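Local atomic coordinates of flavoprotein 390 (Photobacterium phosphoreum, PDB entry 1FVP), a protein that binds flavin mononucleotide carrying a covalently linked myristate, belongs to the bacterial luciferase family and forms a homodimer. Residues D97-E102 against I165-Q170; K146-N151 against L198-S203; S171-S176 against S182-L187. All blocks are in the same frame, centred on the assembly; numbering follows the deposited sequence.

Interaction 1 (D97-E102 against I165-Q170); sequences DDINEE and IDSIIQ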
loop_
_atom_site.group_PDB
_atom_site.type_symbol
_atom_site.label_atom_id
_atom_site.label_comp_id
_atom_site.label_asym_id
_atom_site.label_seq_id
_atom_site.Cartn_x
_atom_site.Cartn_y
_atom_site.Cartn_z
ATOM N N ASP A 97 12.979 0.043 -12.770
ATOM C CA ASP A 97 14.361 -0.137 -13.200
ATOM C C ASP A 97 14.594 -1.437 -13.990
ATOM O O ASP A 97 15.665 -2.075 -13.875
ATOM C CB ASP A 97 15.389 -0.041 -12.083
ATOM C CG ASP A 97 14.997 -0.662 -10.776
ATOM O OD1 ASP A 97 13.845 -1.012 -10.536
ATOM O OD2 ASP A 97 15.920 -0.777 -9.944
ATOM N N ASP A 98 13.629 -1.794 -14.797
ATOM C CA ASP A 98 13.728 -3.003 -15.614
ATOM C C ASP A 98 13.824 -2.580 -17.067
ATOM O O ASP A 98 12.842 -2.014 -17.565
ATOM C CB ASP A 98 12.547 -3.929 -15.303
ATOM C CG ASP A 98 13.040 -5.006 -14.336
ATOM O OD1 ASP A 98 14.270 -5.185 -14.248
ATOM O OD2 ASP A 98 12.199 -5.653 -13.683
ATOM N N ILE A 99 14.969 -2.845 -17.675
ATOM C CA ILE A 99 15.086 -2.478 -19.114
ATOM C C ILE A 99 13.831 -3.091 -19.729
ATOM O O ILE A 99 13.613 -4.310 -19.588
ATOM C CB ILE A 99 16.408 -3.046 -19.697
ATOM C CG1 ILE A 99 17.590 -2.104 -19.346
ATOM C CG2 ILE A 99 16.361 -3.306 -21.222
ATOM C CD1 ILE A 99 18.943 -2.886 -19.316
ATOM N N ASN A 100 13.009 -2.298 -20.360
ATOM C CA ASN A 100 11.758 -2.756 -20.986
ATOM C C ASN A 100 11.862 -4.149 -21.591
ATOM O O ASN A 100 10.903 -4.929 -21.655
ATOM C CB ASN A 100 11.354 -1.685 -21.995
ATOM C CG ASN A 100 9.879 -1.825 -22.282
ATOM O OD1 ASN A 100 9.065 -1.175 -21.629
ATOM N ND2 ASN A 100 9.612 -2.693 -23.246
ATOM N N GLU A 101 13.039 -4.475 -22.082
ATOM C CA GLU A 101 13.324 -5.767 -22.703
ATOM C C GLU A 101 13.075 -6.864 -21.672
ATOM O O GLU A 101 12.071 -7.578 -21.746
ATOM C CB GLU A 101 14.771 -5.860 -23.156
ATOM C CG GLU A 101 15.030 -6.478 -24.528
ATOM C CD GLU A 101 16.434 -6.272 -25.041
ATOM O OE1 GLU A 101 17.401 -6.721 -24.435
ATOM O OE2 GLU A 101 16.411 -5.608 -26.101
ATOM N N GLU A 102 13.992 -6.962 -20.728
ATOM C CA GLU A 102 13.966 -7.922 -19.639
ATOM C C GLU A 102 12.648 -7.905 -18.884
ATOM O O GLU A 102 12.128 -8.973 -18.497
ATOM C CB GLU A 102 15.072 -7.689 -18.617
ATOM C CG GLU A 102 15.010 -8.523 -17.334
ATOM C CD GLU A 102 16.139 -8.202 -16.395
ATOM O OE1 GLU A 102 16.695 -7.107 -16.420
ATOM O OE2 GLU A 102 16.460 -9.118 -15.606
ATOM N N ILE A 165 22.384 3.218 -17.280
ATOM C CA ILE A 165 21.618 4.217 -16.556
ATOM C C ILE A 165 20.834 4.972 -17.657
ATOM O O ILE A 165 19.850 5.649 -17.353
ATOM C CB ILE A 165 22.372 5.171 -15.594
ATOM C CG1 ILE A 165 21.892 4.917 -14.130
ATOM C CG2 ILE A 165 22.258 6.689 -15.890
ATOM C CD1 ILE A 165 22.663 3.749 -13.464
ATOM N N ASP A 166 21.333 4.777 -18.868
ATOM C CA ASP A 166 20.710 5.413 -20.038
ATOM C C ASP A 166 19.476 4.617 -20.453
ATOM O O ASP A 166 18.410 5.198 -20.718
ATOM C CB ASP A 166 21.734 5.647 -21.130
ATOM C CG ASP A 166 22.625 6.859 -20.939
ATOM O OD1 ASP A 166 22.198 7.940 -20.500
ATOM O OD2 ASP A 166 23.831 6.712 -21.266
ATOM N N SER A 167 19.605 3.309 -20.487
ATOM C CA SER A 167 18.519 2.388 -20.869
ATOM C C SER A 167 17.321 2.488 -19.928
ATOM O O SER A 167 16.165 2.526 -20.400
ATOM C CB SER A 167 19.040 0.955 -20.935
ATOM O OG SER A 167 19.692 0.680 -19.697
ATOM N N ILE A 168 17.609 2.511 -18.619
ATOM C CA ILE A 168 16.509 2.623 -17.650
ATOM C C ILE A 168 15.706 3.843 -18.123
ATOM O O ILE A 168 14.511 3.686 -18.381
ATOM C CB ILE A 168 16.901 2.774 -16.161
ATOM C CG1 ILE A 168 17.779 1.597 -15.688
ATOM C CG2 ILE A 168 15.634 2.928 -15.262
ATOM C CD1 ILE A 168 18.452 1.852 -14.317
ATOM N N ILE A 169 16.432 4.951 -18.242
ATOM C CA ILE A 169 15.815 6.206 -18.689
ATOM C C ILE A 169 15.112 5.997 -20.036
ATOM O O ILE A 169 13.958 6.416 -20.202
ATOM C CB ILE A 169 16.798 7.409 -18.753
ATOM C CG1 ILE A 169 17.567 7.612 -17.436
ATOM C CG2 ILE A 169 16.030 8.709 -19.167
ATOM C CD1 ILE A 169 18.795 8.568 -17.579
ATOM N N GLN A 170 15.844 5.358 -20.931
ATOM C CA GLN A 170 15.334 5.059 -22.277
ATOM C C GLN A 170 14.054 4.221 -22.158
ATOM O O GLN A 170 13.182 4.307 -23.046
ATOM C CB GLN A 170 16.358 4.372 -23.155
ATOM C CG GLN A 170 17.511 5.217 -23.622
ATOM C CD GLN A 170 17.145 6.240 -24.677
ATOM O OE1 GLN A 170 16.427 5.944 -25.641
ATOM N NE2 GLN A 170 17.660 7.454 -24.465
#
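Ile168 lays its CG2 methyl against the backbone of Asp97, with CG2 3.9 Å from Asp97 CA. Its other branch reaches the same residue, and its CD1 is 4.2 Å from Asp97 CB. Ile168 has the most surface buried here. It sits in the first turn of the short helix 166-171, and CG2 stands anti to the backbone N because chi1 is -57°. Asp97 presents its backbone and CB to this isoleucine, while its carboxylate leads away and makes a weak hydrogen bond through OD2 to Tyr152 OH.

Ile99 makes the second touch. Its CG1 lies 3.5 Å from Ser167 OG, and its CD1 reaches the same hydroxyl. Ser167 points its CB toward the loop before helix 100-116, and its OG is hydrogen-bonded to Ser164 OG. The nearest CA atoms across the segments, those of Ile99 and Ile168, are 5.5 Å apart.

The contact thus joins the loop after strand 92-94 to the start of a short helix that precedes strand 174-175. Its chemistry is van der Waals packing of isoleucine branches on a backbone and a hydroxyl. It therefore rests on dispersion, while the polar ends of Asp97 and Ser167 are bonded outside the two segments.

Interaction 2 (K146-N151 against L198-S203); sequences KLYIEN and LLCFES
Tyr148 of helix 138-155 packs on the loop that leaves strand 195-199, in the beta/alpha-barrel-like fold of the bacterial luciferase family. Strand 195-199 runs parallel to strands 6-11 and 126-134. Residues 200-203 continue past its end, and Glu202 and Ser203 run along one face of the tyrosine ring.

The main interaction is of a ring on a backbone. One face of Tyr148 lies over Ser203 N and Glu202 C. The ring atom CE1 comes 3.2 Å from Glu202 O. Chi1 of Tyr148 is -158°, which puts CG anti to the backbone N and carries the ring out from the helix over this loop.

Van der Waals contacts between side chains add to it. Tyr148 CB meets Ser203 CB at 4.0 Å, near the helix. Farther out, Tyr148 OH lies 3.4 Å from Glu202 CB. The side chains of Tyr148 and Glu202 run side by side and point the same way. The carboxylate end of Glu202 leads away from the helix. Its OE1 is hydrogen-bonded to Thr31 OG1 and has a long, weak ion pair with Lys210 NZ.

A sulfur-aromatic contact makes up the third kind. Cys200 SG is 5.2 Å from the centroid of the Tyr148 ring and lies obliquely, 46° off the ring normal. The ring of Tyr148 also meets His131 of strand 126-134, and its side chain touches Val11 of strand 6-11. All four touching residues are buried. Leu199, just before Cys200, lines a flavin pocket. Within the loop itself, Glu202 N donates a hydrogen bond to Cys200 SG over 3.5 Å, with an N-H...S angle of 150°.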
loop_
_atom_site.group_PDB
_atom_site.type_symbol
_atom_site.label_atom_id
_atom_site.label_comp_id
_atom_site.label_asym_id
_atom_site.label_seq_id
_atom_site.Cartn_x
_atom_site.Cartn_y
_atom_site.Cartn_z
ATOM N N LYS A 146 18.201 11.628 -14.797
ATOM C CA LYS A 146 19.485 10.952 -14.565
ATOM C C LYS A 146 20.112 11.424 -13.254
ATOM O O LYS A 146 21.278 11.123 -12.939
ATOM C CB LYS A 146 20.492 11.088 -15.695
ATOM C CG LYS A 146 21.698 10.156 -15.586
ATOM C CD LYS A 146 22.693 10.326 -16.716
ATOM C CE LYS A 146 22.140 9.880 -18.057
ATOM N NZ LYS A 146 23.182 9.841 -19.115
ATOM N N LEU A 147 19.309 12.156 -12.506
ATOM C CA LEU A 147 19.724 12.677 -11.207
ATOM C C LEU A 147 18.858 12.044 -10.132
ATOM O O LEU A 147 19.325 11.844 -8.994
ATOM C CB LEU A 147 19.787 14.199 -11.252
ATOM C CG LEU A 147 21.207 14.734 -11.013
ATOM C CD1 LEU A 147 21.954 14.820 -12.329
ATOM C CD2 LEU A 147 21.124 16.091 -10.331
ATOM N N TYR A 148 17.627 11.717 -10.500
ATOM C CA TYR A 148 16.699 11.070 -9.542
ATOM C C TYR A 148 17.175 9.637 -9.277
ATOM O O TYR A 148 17.056 9.111 -8.162
ATOM C CB TYR A 148 15.267 11.106 -10.066
ATOM C CG TYR A 148 14.235 10.954 -8.977
ATOM C CD1 TYR A 148 13.968 12.044 -8.141
ATOM C CD2 TYR A 148 13.534 9.769 -8.761
ATOM C CE1 TYR A 148 13.017 11.950 -7.128
ATOM C CE2 TYR A 148 12.578 9.662 -7.750
ATOM C CZ TYR A 148 12.321 10.751 -6.930
ATOM O OH TYR A 148 11.391 10.672 -5.929
ATOM N N ILE A 149 17.726 9.026 -10.315
ATOM C CA ILE A 149 18.280 7.690 -10.363
ATOM C C ILE A 149 19.720 7.609 -9.836
ATOM O O ILE A 149 19.996 6.869 -8.889
ATOM C CB ILE A 149 18.332 7.079 -11.814
ATOM C CG1 ILE A 149 17.107 7.432 -12.642
ATOM C CG2 ILE A 149 18.598 5.552 -11.681
ATOM C CD1 ILE A 149 15.784 6.727 -12.271
ATOM N N GLU A 150 20.615 8.341 -10.477
ATOM C CA GLU A 150 22.025 8.353 -10.085
ATOM C C GLU A 150 22.194 8.405 -8.573
ATOM O O GLU A 150 23.232 7.935 -8.061
ATOM C CB GLU A 150 22.864 9.458 -10.716
ATOM C CG GLU A 150 23.975 9.005 -11.653
ATOM C CD GLU A 150 24.538 10.026 -12.590
ATOM O OE1 GLU A 150 23.907 10.476 -13.536
ATOM O OE2 GLU A 150 25.714 10.326 -12.280
ATOM N N ASN A 151 21.208 8.962 -7.896
ATOM C CA ASN A 151 21.241 9.037 -6.423
ATOM C C ASN A 151 20.746 7.678 -5.895
ATOM O O ASN A 151 21.393 7.081 -5.025
ATOM C CB ASN A 151 20.412 10.201 -5.893
ATOM C CG ASN A 151 21.183 11.498 -6.026
ATOM O OD1 ASN A 151 20.707 12.406 -6.701
ATOM N ND2 ASN A 151 22.359 11.516 -5.405
ATOM N N LEU A 198 1.367 3.324 -12.907
ATOM C CA LEU A 198 1.764 3.945 -11.649
ATOM C C LEU A 198 2.976 4.745 -12.163
ATOM O O LEU A 198 3.998 4.051 -12.370
ATOM C CB LEU A 198 2.130 2.847 -10.673
ATOM C CG LEU A 198 1.054 2.094 -9.942
ATOM C CD1 LEU A 198 1.599 1.553 -8.615
ATOM C CD2 LEU A 198 -0.119 3.041 -9.684
ATOM N N LEU A 199 2.788 6.024 -12.372
ATOM C CA LEU A 199 3.836 6.869 -12.937
ATOM C C LEU A 199 4.319 7.954 -12.005
ATOM O O LEU A 199 3.533 8.860 -11.693
ATOM C CB LEU A 199 3.261 7.378 -14.279
ATOM C CG LEU A 199 1.766 7.559 -14.425
ATOM C CD1 LEU A 199 1.181 8.481 -13.363
ATOM C CD2 LEU A 199 1.441 8.151 -15.789
ATOM N N CYS A 200 5.573 7.898 -11.616
ATOM C CA CYS A 200 6.240 8.853 -10.728
ATOM C C CYS A 200 6.576 10.153 -11.439
ATOM O O CYS A 200 7.435 10.061 -12.341
ATOM C CB CYS A 200 7.584 8.268 -10.249
ATOM S SG CYS A 200 8.429 9.306 -9.017
ATOM N N PHE A 201 6.013 11.279 -11.068
ATOM C CA PHE A 201 6.365 12.545 -11.753
ATOM C C PHE A 201 7.300 13.326 -10.826
ATOM O O PHE A 201 7.226 14.566 -10.828
ATOM C CB PHE A 201 5.164 13.393 -12.056
ATOM C CG PHE A 201 3.999 12.963 -12.861
ATOM C CD1 PHE A 201 4.090 12.900 -14.248
ATOM C CD2 PHE A 201 2.775 12.672 -12.258
ATOM C CE1 PHE A 201 3.020 12.507 -15.033
ATOM C CE2 PHE A 201 1.673 12.280 -13.009
ATOM C CZ PHE A 201 1.813 12.202 -14.404
ATOM N N GLU A 202 8.111 12.654 -10.051
ATOM C CA GLU A 202 8.977 13.317 -9.082
ATOM C C GLU A 202 10.371 13.632 -9.554
ATOM O O GLU A 202 11.184 14.025 -8.681
ATOM C CB GLU A 202 9.180 12.514 -7.797
ATOM C CG GLU A 202 8.106 12.189 -6.798
ATOM C CD GLU A 202 7.095 13.270 -6.556
ATOM O OE1 GLU A 202 6.106 13.469 -7.240
ATOM O OE2 GLU A 202 7.395 13.937 -5.548
ATOM N N SER A 203 10.677 13.447 -10.811
ATOM C CA SER A 203 12.084 13.779 -11.202
ATOM C C SER A 203 12.031 15.270 -11.489
ATOM O O SER A 203 13.026 15.976 -11.349
ATOM C CB SER A 203 12.536 12.919 -12.337
ATOM O OG SER A 203 11.429 12.300 -12.999
#

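Interaction 3 (S171-S176 against S182-L187); sequences SNVTGS and SYVANL. With FMA (6-(3-tetradecanoic acid) flavine mononucleotide), chain D.
The Tyr183 ring meets Ser171 O at its edge, in the ring plane, and Val173 CG2 also lies at its edge. Asn172 O approaches obliquely, 3.5 Å from Tyr183 CE2. The ring belongs to helix 178-190. Strand 174-175, this helix and strand 195-199 form a beta-alpha-beta crossover, both strands lying parallel to strand 126-134 in the barrel-like fold of the luciferase family.

Tyr183 OH donates a hydrogen bond to Ser171 O over 2.7 Å. The donor stands above the carbonyl plane, 47° out of it, with a C=O...O angle of 110°. CG of Tyr183 is turned anti to the backbone N (chi1 168°), which sends the ring toward the end of helix 166-171. Asn172, the first residue beyond that helix, turns its side chain elsewhere, to Ile168 O, Trp96 O and His131 N.

Beside the ring, Val173 and Val184 cross at about a right angle through their methyl groups. Both valines also line a pocket of the flavin with its attached fatty acid. Val173 CG1 lies 3.4 Å from C13 of the acyl chain. Val184 CG1 faces Val173, and its CG2 turns to the chain instead. The two residues therefore pack on each other and form part of the wall along the hydrocarbon tail. Val173 also touches Leu130 and Val132 of strand 126-134. At the other end of the ligand, Ala185 CB touches the flavin ring system, 3.4 Å from C7.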
loop_
_atom_site.group_PDB
_atom_site.type_symbol
_atom_site.label_atom_id
_atom_site.label_comp_id
_atom_site.label_asym_id
_atom_site.label_seq_id
_atom_site.Cartn_x
_atom_site.Cartn_y
_atom_site.Cartn_z
ATOM N N SER A 171 13.967 3.442 -21.094
ATOM C CA SER A 171 12.803 2.588 -20.831
ATOM C C SER A 171 11.690 3.460 -20.223
ATOM O O SER A 171 10.504 3.284 -20.549
ATOM C CB SER A 171 13.098 1.431 -19.908
ATOM O OG SER A 171 14.034 0.499 -20.383
ATOM N N ASN A 172 12.139 4.365 -19.363
ATOM C CA ASN A 172 11.230 5.302 -18.671
ATOM C C ASN A 172 10.665 6.322 -19.657
ATOM O O ASN A 172 11.075 6.335 -20.830
ATOM C CB ASN A 172 11.886 5.827 -17.403
ATOM C CG ASN A 172 11.794 4.807 -16.278
ATOM O OD1 ASN A 172 10.835 4.869 -15.499
ATOM N ND2 ASN A 172 12.727 3.872 -16.138
ATOM N N VAL A 173 9.744 7.140 -19.181
ATOM C CA VAL A 173 8.996 8.167 -19.915
ATOM C C VAL A 173 9.463 9.607 -19.788
ATOM O O VAL A 173 9.332 10.234 -18.720
ATOM C CB VAL A 173 7.533 7.991 -19.421
ATOM C CG1 VAL A 173 6.569 8.906 -20.128
ATOM C CG2 VAL A 173 7.094 6.548 -19.559
ATOM N N THR A 174 9.988 10.185 -20.861
ATOM C CA THR A 174 10.506 11.548 -20.921
ATOM C C THR A 174 10.444 12.221 -22.293
ATOM O O THR A 174 10.289 11.630 -23.371
ATOM C CB THR A 174 12.014 11.564 -20.419
ATOM O OG1 THR A 174 12.790 11.298 -21.633
ATOM C CG2 THR A 174 12.404 10.561 -19.344
ATOM N N GLY A 175 10.610 13.532 -22.280
ATOM C CA GLY A 175 10.589 14.401 -23.457
ATOM C C GLY A 175 9.365 15.315 -23.421
ATOM O O GLY A 175 8.756 15.481 -22.350
ATOM N N SER A 176 9.018 15.883 -24.557
ATOM C CA SER A 176 7.854 16.768 -24.690
ATOM C C SER A 176 6.580 16.022 -24.314
ATOM O O SER A 176 6.654 14.828 -24.007
ATOM C CB SER A 176 7.694 17.198 -26.141
ATOM O OG SER A 176 7.030 16.210 -26.923
ATOM N N SER A 182 2.583 9.447 -26.846
ATOM C CA SER A 182 2.809 8.514 -27.960
ATOM C C SER A 182 3.871 7.465 -27.687
ATOM O O SER A 182 4.079 6.598 -28.559
ATOM C CB SER A 182 3.178 9.285 -29.229
ATOM O OG SER A 182 2.337 10.423 -29.373
ATOM N N TYR A 183 4.534 7.524 -26.553
ATOM C CA TYR A 183 5.580 6.550 -26.225
ATOM C C TYR A 183 5.021 5.446 -25.329
ATOM O O TYR A 183 5.345 4.270 -25.539
ATOM C CB TYR A 183 6.799 7.138 -25.500
ATOM C CG TYR A 183 7.728 6.100 -24.919
ATOM C CD1 TYR A 183 8.461 5.244 -25.729
ATOM C CD2 TYR A 183 7.860 5.963 -23.547
ATOM C CE1 TYR A 183 9.327 4.291 -25.201
ATOM C CE2 TYR A 183 8.717 5.012 -22.999
ATOM C CZ TYR A 183 9.460 4.176 -23.825
ATOM O OH TYR A 183 10.286 3.258 -23.234
ATOM N N VAL A 184 4.280 5.908 -24.343
ATOM C CA VAL A 184 3.687 4.940 -23.383
ATOM C C VAL A 184 2.606 4.188 -24.145
ATOM O O VAL A 184 2.634 2.947 -24.250
ATOM C CB VAL A 184 3.298 5.742 -22.140
ATOM C CG1 VAL A 184 4.507 6.422 -21.502
ATOM C CG2 VAL A 184 2.269 6.809 -22.478
ATOM N N ALA A 185 1.685 4.937 -24.727
ATOM C CA ALA A 185 0.571 4.356 -25.489
ATOM C C ALA A 185 1.122 3.830 -26.810
ATOM O O ALA A 185 0.567 4.053 -27.889
ATOM C CB ALA A 185 -0.555 5.348 -25.654
ATOM N N ASN A 186 2.219 3.138 -26.676
ATOM C CA ASN A 186 3.001 2.486 -27.739
ATOM C C ASN A 186 3.574 1.235 -27.029
ATOM O O ASN A 186 3.562 0.119 -27.552
ATOM C CB ASN A 186 4.058 3.412 -28.302
ATOM C CG ASN A 186 4.515 3.218 -29.733
ATOM O OD1 ASN A 186 4.992 2.142 -30.149
ATOM N ND2 ASN A 186 4.378 4.308 -30.512
ATOM N N LEU A 187 4.029 1.549 -25.819
ATOM C CA LEU A 187 4.610 0.583 -24.911
ATOM C C LEU A 187 3.508 -0.323 -24.350
ATOM O O LEU A 187 3.756 -1.533 -24.155
ATOM C CB LEU A 187 5.405 1.273 -23.789
ATOM C CG LEU A 187 6.139 0.272 -22.890
ATOM C CD1 LEU A 187 7.045 -0.644 -23.706
ATOM C CD2 LEU A 187 6.953 1.020 -21.852
HETATM N N1 FMA D . -6.239 1.930 -26.216
HETATM C C2 FMA D . -7.093 1.548 -25.264
HETATM O O2 FMA D . -7.677 0.536 -25.165
HETATM N N3 FMA D . -7.381 2.461 -24.166
HETATM C C4 FMA D . -6.804 3.677 -24.104
HETATM O O4 FMA D . -7.081 4.404 -23.175
HETATM C C4A FMA D . -5.897 4.068 -25.137
HETATM N N5 FMA D . -5.285 5.224 -25.175
HETATM C C5A FMA D . -4.428 5.648 -26.117
HETATM C C6 FMA D . -3.821 6.900 -26.072
HETATM C C7 FMA D . -2.958 7.240 -27.084
HETATM C C7M FMA D . -2.207 8.617 -27.140
HETATM C C8 FMA D . -2.680 6.341 -28.178
HETATM C C8M FMA D . -1.751 6.669 -29.302
HETATM C C9 FMA D . -3.302 5.111 -28.192
HETATM C C9A FMA D . -4.161 4.709 -27.212
HETATM N N10 FMA D . -4.811 3.482 -27.165
HETATM C C10 FMA D . -5.665 3.079 -26.224
HETATM C C1B FMA D . -4.565 2.463 -28.279
HETATM C C2B FMA D . -4.740 0.946 -27.839
HETATM O O2B FMA D . -3.526 0.383 -28.300
HETATM C C3B FMA D . -5.973 0.372 -28.499
HETATM O "O3'" FMA D . -6.861 1.375 -28.877
HETATM C C4B FMA D . -6.737 -0.674 -27.679
HETATM O "O4'" FMA D . -5.859 -1.802 -27.324
HETATM C C5B FMA D . -7.932 -1.241 -28.495
HETATM O "O5'" FMA D . -7.700 -2.770 -28.582
HETATM P P FMA D . -7.726 -3.693 -29.865
HETATM O O1P FMA D . -9.247 -3.602 -30.236
HETATM O O2P FMA D . -6.871 -3.085 -30.865
HETATM O O3P FMA D . -7.197 -4.921 -29.515
HETATM C "C1'" FMA D . -5.717 9.674 -24.602
HETATM O "O1'" FMA D . -4.883 10.383 -25.284
HETATM O "O2'" FMA D . -6.809 10.164 -24.297
HETATM C "C2'" FMA D . -5.584 8.212 -24.873
HETATM C "C3'" FMA D . -4.116 7.766 -24.919
HETATM C "C4'" FMA D . -3.750 7.226 -23.569
HETATM C "C5'" FMA D . -3.089 8.123 -22.549
HETATM C "C6'" FMA D . -1.921 7.475 -21.849
HETATM C "C7'" FMA D . -1.682 8.044 -20.457
HETATM C "C8'" FMA D . -0.387 8.699 -20.228
HETATM C "C9'" FMA D . 0.780 7.897 -19.679
HETATM C C11 FMA D . 2.104 8.578 -19.841
HETATM C C12 FMA D . 2.278 10.043 -19.676
HETATM C C13 FMA D . 3.643 10.643 -19.729
HETATM C C14 FMA D . 3.752 12.116 -19.497
HETATM C C15 FMA D . 2.715 12.949 -20.195
#

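Interactions 2 and 3 are buried, while interaction 1 is only partly so. Interactions 1 and 3 both use the short helix 166-171 and its exit. They meet where Asn100 N probably bonds Ser171 OG and where Tyr183 OH probably also bonds Gln170 O. Interactions 1 and 2 meet through the salt bridge of Asp166 OD1 with Lys146 NZ and through isoleucines packed on helix 138-155. Interactions 2 and 3 do not touch, but both reach the same sheet. Chemistry differs with place. The partly buried contact packs isoleucines on backbone and hydroxyl. Interaction 2 sets an aromatic ring on the loop that follows strand 195-199. Interaction 3 alone has a hydrogen bond between its segments, and its valines touch the fatty acid.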